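Local coordinates for lantibiotic dehydratase (Microbispora corallina, PDB 5EHK), which probably dehydrates serine and threonine residues of the precursor peptide of the lantibiotic NAI-107, using glutamyl-tRNA as the source of activating glutamate, at residues P574-A579 and F642-N647; A670-P675 and L691-Q696; V376-V381 and D513-G518. All coordinates share one frame; numbering follows the deposited sequence.

Contact 1 (P574-A579 and F642-N647); sequences PRSGRA and FAQAPN
Q644 dominates this small surface contact, lying across the turn that leads into helix 577-580 and meeting it with both its backbone and its side chain. Its CG stands anti to its own carbonyl carbon (chi1 -54°), and a bend at chi2 folds the amide back against S576. There the Q644 OE1 accepts a hydrogen bond from S576 N at 3.1 Å, the donor lying nearly along the C=O axis (167° at the oxygen). S576 OG adds a weak bond of 3.4 Å to the same Q644 OE1, so two donors of one residue hold the amide oxygen. The aliphatic part of the side chain packs against A579 and P574, with Q644 CG 3.9 Å from A579 CB and Q644 CB 4.1 Å from P574 CB.

R575 comes next in buried area. Its backbone N gives a weak hydrogen bond of 3.0 Å to Q644 O, while its side chain leaves with CG anti to N and then bends twice. The bends bring the guanidinium obliquely beside P646, R575 NH1 reaching 4.1 Å from P646 CD. W443 forms a cation-pi contact with the same arginine, and P646 also rests on F572 of strand 566-572.

S576 is the N-cap of helix 577-580, its OG weakly accepting from A579 N, whereas Q644 ends helix 641-644. The two segments follow the neighbouring parallel strands 566-572 and 629-634 of a seven-stranded mixed sheet, and the contact is a helix N-cap whose serine is bound by a glutamine from the segment where the chain leaves the sheet.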
ATOM      1  N   PRO A 574       7.123   4.401 -31.848  1.00 20.23           N
ATOM      2  CA  PRO A 574       6.044   4.452 -30.851  1.00 20.10           C
ATOM      3  C   PRO A 574       4.990   3.371 -31.093  1.00 21.07           C
ATOM      4  O   PRO A 574       4.884   2.862 -32.206  1.00 23.11           O
ATOM      5  CB  PRO A 574       5.460   5.857 -31.046  1.00 19.56           C
ATOM      6  CG  PRO A 574       6.570   6.658 -31.719  1.00 13.10           C
ATOM      7  CD  PRO A 574       7.260   5.664 -32.601  1.00 18.11           C
ATOM      8  N   ARG A 575       4.224   3.037 -30.057  1.00 22.93           N
ATOM      9  CA  ARG A 575       3.287   1.913 -30.091  1.00 20.36           C
ATOM     10  C   ARG A 575       2.062   2.251 -30.931  1.00 28.00           C
ATOM     11  O   ARG A 575       1.486   1.382 -31.574  1.00 32.90           O
ATOM     12  CB  ARG A 575       2.876   1.514 -28.672  1.00 25.93           C
ATOM     13  CG  ARG A 575       2.279   0.112 -28.527  1.00 31.84           C
ATOM     14  CD  ARG A 575       3.122  -0.956 -29.246  1.00 39.97           C
ATOM     15  NE  ARG A 575       4.118  -1.592 -28.382  1.00 47.66           N
ATOM     16  CZ  ARG A 575       5.423  -1.299 -28.354  1.00 40.83           C
ATOM     17  NH1 ARG A 575       5.953  -0.358 -29.146  1.00 25.20           N
ATOM     18  NH2 ARG A 575       6.200  -1.961 -27.508  1.00 34.18           N
ATOM     19  N   SER A 576       1.667   3.517 -30.923  1.00 30.40           N
ATOM     20  CA  SER A 576       0.533   3.967 -31.720  1.00 24.40           C
ATOM     21  C   SER A 576       0.970   4.832 -32.910  1.00 26.78           C
ATOM     22  O   SER A 576       1.980   5.552 -32.846  1.00 25.16           O
ATOM     23  CB  SER A 576      -0.469   4.723 -30.847  1.00 27.58           C
ATOM     24  OG  SER A 576      -0.208   6.110 -30.827  1.00 26.33           O
ATOM     25  N   GLY A 577       0.203   4.743 -33.995  1.00 27.40           N
ATOM     26  CA  GLY A 577       0.482   5.461 -35.229  1.00 25.30           C
ATOM     27  C   GLY A 577       0.298   6.966 -35.097  1.00 25.37           C
ATOM     28  O   GLY A 577       0.830   7.739 -35.899  1.00 24.24           O
ATOM     29  N   ARG A 578      -0.486   7.390 -34.108  1.00 26.64           N
ATOM     30  CA  ARG A 578      -0.625   8.815 -33.833  1.00 28.78           C
ATOM     31  C   ARG A 578       0.700   9.399 -33.327  1.00 26.04           C
ATOM     32  O   ARG A 578       1.195  10.396 -33.846  1.00 25.87           O
ATOM     33  CB  ARG A 578      -1.681   9.050 -32.754  1.00 34.41           C
ATOM     34  CG  ARG A 578      -1.933  10.526 -32.460  1.00 44.05           C
ATOM     35  CD  ARG A 578      -3.417  10.799 -32.228  1.00 63.24           C
ATOM     36  NE  ARG A 578      -3.917  10.122 -31.025  1.00 74.10           N
ATOM     37  CZ  ARG A 578      -5.179   9.735 -30.836  1.00 75.65           C
ATOM     38  NH1 ARG A 578      -6.091   9.928 -31.785  1.00 73.33           N
ATOM     39  NH2 ARG A 578      -5.528   9.140 -29.696  1.00 61.04           N
ATOM     40  N   ALA A 579       1.285   8.752 -32.327  1.00 25.93           N
ATOM     41  CA  ALA A 579       2.551   9.209 -31.771  1.00 24.78           C
ATOM     42  C   ALA A 579       3.669   8.988 -32.761  1.00 20.11           C
ATOM     43  O   ALA A 579       4.671   9.696 -32.742  1.00 19.36           O
ATOM     44  CB  ALA A 579       2.855   8.539 -30.446  1.00 22.63           C
ATOM     45  N   PHE A 642       6.098   6.733 -21.334  1.00 14.82           N
ATOM     46  CA  PHE A 642       5.208   5.959 -20.480  1.00 13.23           C
ATOM     47  C   PHE A 642       4.189   5.176 -21.304  1.00 13.34           C
ATOM     48  O   PHE A 642       4.016   3.967 -21.138  1.00 13.40           O
ATOM     49  CB  PHE A 642       4.527   6.915 -19.497  1.00 12.69           C
ATOM     50  CG  PHE A 642       3.444   6.299 -18.664  1.00 15.29           C
ATOM     51  CD1 PHE A 642       3.758   5.508 -17.555  1.00 13.82           C
ATOM     52  CD2 PHE A 642       2.100   6.540 -18.965  1.00 13.63           C
ATOM     53  CE1 PHE A 642       2.751   4.954 -16.760  1.00 10.02           C
ATOM     54  CE2 PHE A 642       1.078   5.990 -18.174  1.00 14.09           C
ATOM     55  CZ  PHE A 642       1.410   5.197 -17.070  1.00 13.59           C
ATOM     56  N   ALA A 643       3.543   5.864 -22.225  1.00 12.70           N
ATOM     57  CA  ALA A 643       2.455   5.261 -22.966  1.00 12.49           C
ATOM     58  C   ALA A 643       2.873   4.627 -24.270  1.00 10.26           C
ATOM     59  O   ALA A 643       2.171   3.791 -24.784  1.00 14.54           O
ATOM     60  CB  ALA A 643       1.353   6.292 -23.215  1.00 14.40           C
ATOM     61  N   GLN A 644       3.995   5.045 -24.831  1.00 12.80           N
ATOM     62  CA  GLN A 644       4.276   4.716 -26.214  1.00 10.65           C
ATOM     63  C   GLN A 644       5.588   4.014 -26.442  1.00 13.11           C
ATOM     64  O   GLN A 644       5.891   3.696 -27.592  1.00 11.72           O
ATOM     65  CB  GLN A 644       4.302   5.968 -27.079  1.00 13.50           C
ATOM     66  CG  GLN A 644       3.087   6.813 -26.986  1.00 17.03           C
ATOM     67  CD  GLN A 644       1.854   6.098 -27.483  1.00 25.10           C
ATOM     68  OE1 GLN A 644       1.923   5.234 -28.378  1.00 23.92           O
ATOM     69  NE2 GLN A 644       0.707   6.450 -26.899  1.00 17.23           N
ATOM     70  N   ALA A 645       6.423   3.867 -25.409  1.00 12.83           N
ATOM     71  CA  ALA A 645       7.787   3.356 -25.655  1.00 11.82           C
ATOM     72  C   ALA A 645       8.066   1.935 -25.215  1.00 12.02           C
ATOM     73  O   ALA A 645       7.691   1.535 -24.109  1.00 14.34           O
ATOM     74  CB  ALA A 645       8.833   4.283 -25.064  1.00 11.47           C
ATOM     75  N   PRO A 646       8.772   1.182 -26.068  1.00 15.10           N
ATOM     76  CA  PRO A 646       9.310  -0.111 -25.634  1.00 12.00           C
ATOM     77  C   PRO A 646      10.124   0.074 -24.358  1.00 12.96           C
ATOM     78  O   PRO A 646      10.792   1.119 -24.218  1.00 12.04           O
ATOM     79  CB  PRO A 646      10.203  -0.551 -26.825  1.00  9.57           C
ATOM     80  CG  PRO A 646      10.394   0.662 -27.666  1.00 11.01           C
ATOM     81  CD  PRO A 646       9.151   1.507 -27.457  1.00 12.48           C
ATOM     82  N   ASN A 647      10.050  -0.891 -23.435  1.00 11.68           N
ATOM     83  CA  ASN A 647      10.695  -0.744 -22.125  1.00 12.19           C
ATOM     84  C   ASN A 647      12.151  -0.252 -22.092  1.00 11.56           C
ATOM     85  O   ASN A 647      12.473   0.657 -21.323  1.00 12.40           O
ATOM     86  CB  ASN A 647      10.533  -2.002 -21.261  1.00 12.91           C
ATOM     87  CG  ASN A 647       9.104  -2.232 -20.831  1.00 15.78           C
ATOM     88  OD1 ASN A 647       8.260  -1.333 -20.927  1.00 15.90           O
ATOM     89  ND2 ASN A 647       8.815  -3.442 -20.355  1.00 17.68           N
TER

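Contact 2 (A670-P675 and L691-Q696); sequences ALSEMP and LWRMDQ
The backbones meet where P675 O accepts a hydrogen bond from R693 N, 2.8 Å long, close to straight at 161° and directed at an in-plane lone pair of the carbonyl. W692 CA leans on the same P675 O as a CA-H...O contact. Beside them, water 2 donates to M674 O at 2.8 Å and weakly to L691 O.

R693 supplies most of the side-chain contact. Its CG is anti to the carbonyl carbon and chi2 is extended, so CG and CD run past the carbonyl oxygens of E673 and M674 before a bend at chi3 brings the guanidinium to S672 and E673 of the 3-10 segment. R693 NH1 donates to S672 O at 3.1 Å; the acceptor lies near the guanidinium plane, although the nitrogen stands above the plane of the S672 carbonyl. E673 approaches differently: its OE1 lies 3.3 Å from R693 NH1 but well out of the guanidinium plane, an ion pair of charges alone, with the two flat groups 43° apart. Water 1 bridges the same two groups, donating to E673 OE2 and accepting from R693 NH1 at 3.1 Å.

The far edge belongs to D695, which is gripped side-on through its syn lone pairs: R693 NE to D695 OD1 at 2.9 Å and R693 NH2 to D695 OD2 at 3.1 Å. This pairing fixes the rotation of the guanidinium, and D695 has a second cationic partner in R698.

The pair prolongs the antiparallel pairing of strands 676-682 and 685-693. Helix 707-721 packs against P675 and W692 through W721 and W717, strand 760-763 borders L691 and W692, and A467 of the second subunit touches M674 and P675.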
ATOM      1  N   ALA A 670      -5.084  17.795  -2.170  1.00 25.16           N
ATOM      2  CA  ALA A 670      -6.450  17.466  -1.762  1.00 24.04           C
ATOM      3  C   ALA A 670      -7.411  18.604  -2.092  1.00 26.50           C
ATOM      4  O   ALA A 670      -8.601  18.367  -2.386  1.00 26.12           O
ATOM      5  CB  ALA A 670      -6.498  17.179  -0.280  1.00 23.28           C
ATOM      6  N   LEU A 671      -6.874  19.830  -2.084  1.00 24.27           N
ATOM      7  CA  LEU A 671      -7.673  21.029  -2.279  1.00 17.30           C
ATOM      8  C   LEU A 671      -8.289  21.085  -3.652  1.00 19.80           C
ATOM      9  O   LEU A 671      -9.110  21.935  -3.929  1.00 23.79           O
ATOM     10  CB  LEU A 671      -6.867  22.291  -2.002  1.00 14.50           C
ATOM     11  CG  LEU A 671      -6.787  22.630  -0.517  1.00 21.82           C
ATOM     12  CD1 LEU A 671      -5.720  23.661  -0.217  1.00 21.31           C
ATOM     13  CD2 LEU A 671      -8.161  23.108  -0.032  1.00 27.92           C
ATOM     14  N   SER A 672      -7.950  20.127  -4.493  1.00 22.90           N
ATOM     15  CA  SER A 672      -8.476  20.093  -5.845  1.00 22.54           C
ATOM     16  C   SER A 672      -9.987  19.837  -5.866  1.00 23.59           C
ATOM     17  O   SER A 672     -10.648  20.008  -6.899  1.00 22.84           O
ATOM     18  CB  SER A 672      -7.704  19.055  -6.661  1.00 17.25           C
ATOM     19  OG  SER A 672      -8.562  18.287  -7.465  1.00 21.91           O
ATOM     20  N   GLU A 673     -10.534  19.454  -4.714  1.00 24.45           N
ATOM     21  CA  GLU A 673     -11.958  19.140  -4.620  1.00 29.76           C
ATOM     22  C   GLU A 673     -12.847  20.387  -4.472  1.00 31.46           C
ATOM     23  O   GLU A 673     -14.059  20.315  -4.725  1.00 33.21           O
ATOM     24  CB  GLU A 673     -12.228  18.188  -3.453  1.00 29.35           C
ATOM     25  CG  GLU A 673     -11.496  16.853  -3.542  1.00 39.96           C
ATOM     26  CD  GLU A 673     -11.861  16.066  -4.796  1.00 41.67           C
ATOM     27  OE1 GLU A 673     -13.061  16.047  -5.163  1.00 37.28           O
ATOM     28  OE2 GLU A 673     -10.946  15.457  -5.404  1.00 45.98           O
ATOM     29  N   MET A 674     -12.243  21.508  -4.062  1.00 20.12           N
ATOM     30  CA  MET A 674     -12.962  22.753  -3.870  1.00 21.99           C
ATOM     31  C   MET A 674     -13.660  23.141  -5.173  1.00 26.91           C
ATOM     32  O   MET A 674     -13.157  22.831  -6.253  1.00 25.90           O
ATOM     33  CB  MET A 674     -12.007  23.851  -3.414  1.00 24.52           C
ATOM     34  CG  MET A 674     -11.324  23.610  -2.061  1.00 25.72           C
ATOM     35  SD  MET A 674     -12.467  23.832  -0.684  1.00 27.79           S
ATOM     36  CE  MET A 674     -13.197  25.362  -1.221  1.00 33.25           C
ATOM     37  N   PRO A 675     -14.861  23.746  -5.080  1.00 23.79           N
ATOM     38  CA  PRO A 675     -15.619  24.150  -6.274  1.00 22.77           C
ATOM     39  C   PRO A 675     -14.912  25.272  -7.009  1.00 23.79           C
ATOM     40  O   PRO A 675     -15.000  25.367  -8.236  1.00 23.33           O
ATOM     41  CB  PRO A 675     -16.949  24.663  -5.703  1.00 25.34           C
ATOM     42  CG  PRO A 675     -16.649  25.022  -4.286  1.00 26.71           C
ATOM     43  CD  PRO A 675     -15.576  24.063  -3.832  1.00 27.70           C
ATOM     44  N   LEU A 691      -9.886  28.458 -11.237  1.00 29.43           N
ATOM     45  CA  LEU A 691     -10.445  27.129 -11.445  1.00 27.60           C
ATOM     46  C   LEU A 691     -11.864  26.882 -10.910  1.00 26.67           C
ATOM     47  O   LEU A 691     -12.107  26.999  -9.712  1.00 29.33           O
ATOM     48  CB  LEU A 691      -9.519  26.179 -10.732  1.00 24.22           C
ATOM     49  CG  LEU A 691      -8.936  25.152 -11.653  1.00 25.24           C
ATOM     50  CD1 LEU A 691      -7.827  24.445 -10.877  1.00 20.79           C
ATOM     51  CD2 LEU A 691     -10.091  24.238 -12.035  1.00 25.15           C
ATOM     52  N   TRP A 692     -12.785  26.491 -11.783  1.00 24.77           N
ATOM     53  CA  TRP A 692     -14.157  26.180 -11.351  1.00 26.71           C
ATOM     54  C   TRP A 692     -14.546  24.732 -11.644  1.00 24.31           C
ATOM     55  O   TRP A 692     -14.536  24.312 -12.801  1.00 22.50           O
ATOM     56  CB  TRP A 692     -15.172  27.103 -12.051  1.00 28.60           C
ATOM     57  CG  TRP A 692     -15.189  28.495 -11.528  1.00 28.74           C
ATOM     58  CD1 TRP A 692     -15.925  28.960 -10.489  1.00 29.20           C
ATOM     59  CD2 TRP A 692     -14.435  29.609 -12.021  1.00 30.14           C
ATOM     60  NE1 TRP A 692     -15.675  30.293 -10.291  1.00 34.86           N
ATOM     61  CE2 TRP A 692     -14.761  30.716 -11.219  1.00 34.45           C
ATOM     62  CE3 TRP A 692     -13.515  29.774 -13.056  1.00 26.82           C
ATOM     63  CZ2 TRP A 692     -14.201  31.975 -11.421  1.00 29.86           C
ATOM     64  CZ3 TRP A 692     -12.957  31.011 -13.250  1.00 32.02           C
ATOM     65  CH2 TRP A 692     -13.303  32.102 -12.434  1.00 32.40           C
ATOM     66  N   ARG A 693     -14.909  23.964 -10.622  1.00 23.16           N
ATOM     67  CA  ARG A 693     -15.419  22.620 -10.891  1.00 25.57           C
ATOM     68  C   ARG A 693     -16.821  22.758 -11.433  1.00 26.37           C
ATOM     69  O   ARG A 693     -17.448  23.783 -11.233  1.00 31.42           O
ATOM     70  CB  ARG A 693     -15.440  21.740  -9.651  1.00 29.77           C
ATOM     71  CG  ARG A 693     -14.103  21.577  -8.946  1.00 29.31           C
ATOM     72  CD  ARG A 693     -14.199  20.498  -7.862  1.00 32.36           C
ATOM     73  NE  ARG A 693     -14.729  19.244  -8.385  1.00 29.67           N
ATOM     74  CZ  ARG A 693     -14.066  18.100  -8.331  1.00 25.04           C
ATOM     75  NH1 ARG A 693     -12.876  18.057  -7.750  1.00 26.23           N
ATOM     76  NH2 ARG A 693     -14.599  17.007  -8.838  1.00 25.05           N
ATOM     77  N   MET A 694     -17.303  21.746 -12.146  1.00 33.48           N
ATOM     78  CA  MET A 694     -18.651  21.805 -12.708  1.00 32.03           C
ATOM     79  C   MET A 694     -19.571  20.643 -12.289  1.00 34.84           C
ATOM     80  O   MET A 694     -20.467  20.281 -13.053  1.00 38.26           O
ATOM     81  CB  MET A 694     -18.588  21.867 -14.234  1.00 27.72           C
ATOM     82  CG  MET A 694     -17.726  22.977 -14.778  1.00 31.42           C
ATOM     83  SD  MET A 694     -17.865  23.100 -16.575  1.00 32.48           S
ATOM     84  CE  MET A 694     -17.899  21.375 -16.956  1.00 38.93           C
ATOM     85  N   ASP A 695     -19.347  20.067 -11.101  1.00 34.14           N
ATOM     86  CA  ASP A 695     -20.138  18.930 -10.591  1.00 38.61           C
ATOM     87  C   ASP A 695     -21.659  19.225 -10.569  1.00 43.29           C
ATOM     88  O   ASP A 695     -22.477  18.462 -11.097  1.00 40.82           O
ATOM     89  CB  ASP A 695     -19.703  18.564  -9.172  1.00 39.98           C
ATOM     90  CG  ASP A 695     -18.194  18.441  -9.021  1.00 40.11           C
ATOM     91  OD1 ASP A 695     -17.514  19.486  -8.941  1.00 36.74           O
ATOM     92  OD2 ASP A 695     -17.685  17.305  -8.965  1.00 41.51           O
ATOM     93  N   GLN A 696     -22.019  20.357  -9.976  1.00 42.52           N
ATOM     94  CA  GLN A 696     -23.414  20.776  -9.851  1.00 43.89           C
ATOM     95  C   GLN A 696     -24.142  20.791 -11.189  1.00 47.42           C
ATOM     96  O   GLN A 696     -25.368  20.725 -11.238  1.00 45.29           O
ATOM     97  CB  GLN A 696     -23.483  22.190  -9.284  1.00 41.24           C
ATOM     98  CG  GLN A 696     -23.041  22.342  -7.846  1.00 47.96           C
ATOM     99  CD  GLN A 696     -23.020  23.797  -7.437  1.00 48.99           C
ATOM    100  OE1 GLN A 696     -22.918  24.692  -8.291  1.00 37.99           O
ATOM    101  NE2 GLN A 696     -23.112  24.050  -6.133  1.00 45.26           N
TER
HETATM  102  O   HOH W   1     -11.312  15.420  -7.846  1.00 21.91           O
HETATM  103  O   HOH W   2     -11.589  23.949  -8.346  1.00 27.94           O

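Contact 3 (V376-V381 and D513-G518); sequences VRLPEV and DELSAG
Apolar packing carries the contact, and no hydrogen bond crosses between the segments. L515 is the reaching side chain: CG is anti to its backbone N (chi1 -165°) and chi2 is extended, so the isobutyl group stretches from the short helix to P379 and L378, where strand 366-379 gives way to helix 380-395. L515 CD2 packs on two methylenes of the P379 ring, 3.7 Å from both P379 CG and P379 CD, with the two side chains crossing obliquely. The other methyl, L515 CD1, makes a looser approach of 4.5 Å to L378 CD2. The P379 ring also passes 4.3 Å from S516 CA, measured at P379 CG.

Contact with polar backbone is slight: V381 CG1 lies 4.3 Å from both L515 O and S516 O, and V381 also touches F520 and R684.

The polar groups are bonded elsewhere: the backbone of L378 pairs with R153 and D155 of strand 147-155. G518, with a phi of 105°, turns the chain out of the helix in a Schellman motif, its N donating to L515 O at 2.7 Å. S516 OG bonds back to L512 O, closing on its own helix.

The arrangement joins a strand-to-helix junction, with P379 at the N-cap of helix 380-395, to a Schellman-capped helix 512-516 linking the antiparallel strands 500-508 and 521-524.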
ATOM      1  N   VAL A 376       7.002  37.240 -33.740  1.00 40.35           N
ATOM      2  CA  VAL A 376       6.837  37.596 -32.350  1.00 37.41           C
ATOM      3  C   VAL A 376       8.171  37.895 -31.705  1.00 40.65           C
ATOM      4  O   VAL A 376       9.124  37.122 -31.823  1.00 39.51           O
ATOM      5  CB  VAL A 376       6.116  36.503 -31.558  1.00 32.77           C
ATOM      6  CG1 VAL A 376       6.148  36.835 -30.076  1.00 34.66           C
ATOM      7  CG2 VAL A 376       4.677  36.369 -32.029  1.00 36.96           C
ATOM      8  N   ARG A 377       8.244  39.042 -31.045  1.00 32.68           N
ATOM      9  CA  ARG A 377       9.422  39.366 -30.273  1.00 36.66           C
ATOM     10  C   ARG A 377       9.005  39.841 -28.908  1.00 35.21           C
ATOM     11  O   ARG A 377       8.012  40.542 -28.763  1.00 34.79           O
ATOM     12  CB  ARG A 377      10.279  40.415 -30.979  1.00 45.29           C
ATOM     13  CG  ARG A 377      11.095  39.832 -32.104  1.00 50.91           C
ATOM     14  CD  ARG A 377      11.615  40.906 -33.017  1.00 67.32           C
ATOM     15  NE  ARG A 377      12.088  40.331 -34.269  1.00 72.87           N
ATOM     16  CZ  ARG A 377      13.363  40.080 -34.532  1.00 71.81           C
ATOM     17  NH1 ARG A 377      14.293  40.369 -33.628  1.00 68.02           N
ATOM     18  NH2 ARG A 377      13.704  39.550 -35.698  1.00 74.59           N
ATOM     19  N   LEU A 378       9.757  39.442 -27.897  1.00 31.01           N
ATOM     20  CA  LEU A 378       9.406  39.835 -26.553  1.00 34.58           C
ATOM     21  C   LEU A 378      10.646  40.419 -25.898  1.00 36.40           C
ATOM     22  O   LEU A 378      11.755  39.953 -26.133  1.00 33.92           O
ATOM     23  CB  LEU A 378       8.895  38.628 -25.764  1.00 36.17           C
ATOM     24  CG  LEU A 378       7.718  37.812 -26.298  1.00 31.86           C
ATOM     25  CD1 LEU A 378       7.575  36.566 -25.440  1.00 40.40           C
ATOM     26  CD2 LEU A 378       6.414  38.615 -26.275  1.00 27.36           C
ATOM     27  N   PRO A 379      10.460  41.472 -25.095  1.00 40.30           N
ATOM     28  CA  PRO A 379      11.577  42.161 -24.454  1.00 37.05           C
ATOM     29  C   PRO A 379      12.188  41.293 -23.380  1.00 35.31           C
ATOM     30  O   PRO A 379      11.593  40.299 -22.978  1.00 35.42           O
ATOM     31  CB  PRO A 379      10.903  43.363 -23.802  1.00 33.11           C
ATOM     32  CG  PRO A 379       9.529  42.900 -23.509  1.00 30.49           C
ATOM     33  CD  PRO A 379       9.168  42.073 -24.721  1.00 37.86           C
ATOM     34  N   GLU A 380      13.350  41.699 -22.898  1.00 34.75           N
ATOM     35  CA  GLU A 380      14.051  40.970 -21.863  1.00 32.46           C
ATOM     36  C   GLU A 380      13.323  40.910 -20.514  1.00 28.69           C
ATOM     37  O   GLU A 380      13.578  40.018 -19.714  1.00 35.88           O
ATOM     38  CB  GLU A 380      15.447  41.578 -21.680  1.00 32.46           C
ATOM     39  CG  GLU A 380      16.350  41.415 -22.875  1.00 35.50           C
ATOM     40  CD  GLU A 380      16.690  39.957 -23.143  1.00 46.18           C
ATOM     41  OE1 GLU A 380      16.777  39.184 -22.148  1.00 43.21           O
ATOM     42  OE2 GLU A 380      16.859  39.594 -24.339  1.00 39.02           O
ATOM     43  N   VAL A 381      12.411  41.831 -20.250  1.00 29.27           N
ATOM     44  CA  VAL A 381      11.773  41.838 -18.935  1.00 32.24           C
ATOM     45  C   VAL A 381      10.916  40.582 -18.788  1.00 31.92           C
ATOM     46  O   VAL A 381      10.798  40.026 -17.701  1.00 28.40           O
ATOM     47  CB  VAL A 381      10.935  43.138 -18.677  1.00 24.48           C
ATOM     48  CG1 VAL A 381       9.746  43.234 -19.639  1.00 28.89           C
ATOM     49  CG2 VAL A 381      10.485  43.238 -17.219  1.00 20.12           C
ATOM     50  N   ASP A 513       3.070  47.960 -26.173  1.00 45.12           N
ATOM     51  CA  ASP A 513       3.910  48.989 -25.577  1.00 46.20           C
ATOM     52  C   ASP A 513       3.827  48.963 -24.052  1.00 39.75           C
ATOM     53  O   ASP A 513       4.854  49.088 -23.367  1.00 39.56           O
ATOM     54  CB  ASP A 513       3.556  50.370 -26.151  1.00 43.33           C
ATOM     55  CG  ASP A 513       3.591  50.393 -27.679  1.00 47.69           C
ATOM     56  OD1 ASP A 513       3.044  49.447 -28.308  1.00 45.99           O
ATOM     57  OD2 ASP A 513       4.162  51.350 -28.248  1.00 45.25           O
ATOM     58  N   GLU A 514       2.630  48.763 -23.510  1.00 32.47           N
ATOM     59  CA  GLU A 514       2.535  48.641 -22.062  1.00 40.24           C
ATOM     60  C   GLU A 514       3.274  47.369 -21.588  1.00 46.10           C
ATOM     61  O   GLU A 514       3.785  47.306 -20.455  1.00 39.33           O
ATOM     62  CB  GLU A 514       1.080  48.642 -21.601  1.00 38.41           C
ATOM     63  CG  GLU A 514       0.369  49.968 -21.815  1.00 37.07           C
ATOM     64  CD  GLU A 514      -0.977  50.058 -21.098  1.00 36.94           C
ATOM     65  OE1 GLU A 514      -2.010  50.093 -21.803  1.00 34.81           O
ATOM     66  OE2 GLU A 514      -1.002  50.093 -19.838  1.00 32.24           O
ATOM     67  N   LEU A 515       3.352  46.382 -22.483  1.00 39.52           N
ATOM     68  CA  LEU A 515       4.110  45.166 -22.243  1.00 38.56           C
ATOM     69  C   LEU A 515       5.558  45.542 -22.053  1.00 42.05           C
ATOM     70  O   LEU A 515       6.191  45.152 -21.065  1.00 44.13           O
ATOM     71  CB  LEU A 515       3.984  44.192 -23.422  1.00 42.98           C
ATOM     72  CG  LEU A 515       4.416  42.722 -23.252  1.00 36.48           C
ATOM     73  CD1 LEU A 515       4.002  41.931 -24.467  1.00 37.97           C
ATOM     74  CD2 LEU A 515       5.903  42.551 -23.030  1.00 33.12           C
ATOM     75  N   SER A 516       6.079  46.278 -23.033  1.00 43.31           N
ATOM     76  CA  SER A 516       7.483  46.670 -23.065  1.00 40.16           C
ATOM     77  C   SER A 516       7.848  47.324 -21.746  1.00 39.95           C
ATOM     78  O   SER A 516       8.975  47.192 -21.270  1.00 35.25           O
ATOM     79  CB  SER A 516       7.705  47.664 -24.195  1.00 43.92           C
ATOM     80  OG  SER A 516       7.359  47.096 -25.442  1.00 48.23           O
ATOM     81  N   ALA A 517       6.862  48.010 -21.162  1.00 47.08           N
ATOM     82  CA  ALA A 517       7.023  48.751 -19.915  1.00 44.19           C
ATOM     83  C   ALA A 517       6.776  47.920 -18.650  1.00 44.08           C
ATOM     84  O   ALA A 517       7.018  48.389 -17.531  1.00 38.25           O
ATOM     85  CB  ALA A 517       6.126  49.977 -19.935  1.00 46.75           C
ATOM     86  N   GLY A 518       6.313  46.684 -18.825  1.00 44.06           N
ATOM     87  CA  GLY A 518       6.208  45.769 -17.703  1.00 43.47           C
ATOM     88  C   GLY A 518       4.809  45.530 -17.179  1.00 45.41           C
ATOM     89  O   GLY A 518       4.614  44.863 -16.155  1.00 43.40           O
TER

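From the N terminus the contacts follow one another in series, none crossing or enclosing another. Contact 3 comes first and closes the longest loop, 131 residues, tying strand 366-379 and helix 380-395 to the connection after strand 500-508. Contact 1 then closes a loop of 62 residues and joins the connection after strand 566-572 to the segment leaving the seven-stranded sheet after strand 629-634. Contact 2 closes just 15 residues, the hairpin of strands 676-682 and 685-693 near the second subunit. No two touch: the nearest atoms of contacts 1 and 2 are about 19 Å apart, and those of contacts 2 and 3 about 22 Å. All three fall within the N-terminal lantibiotic dehydratase family region.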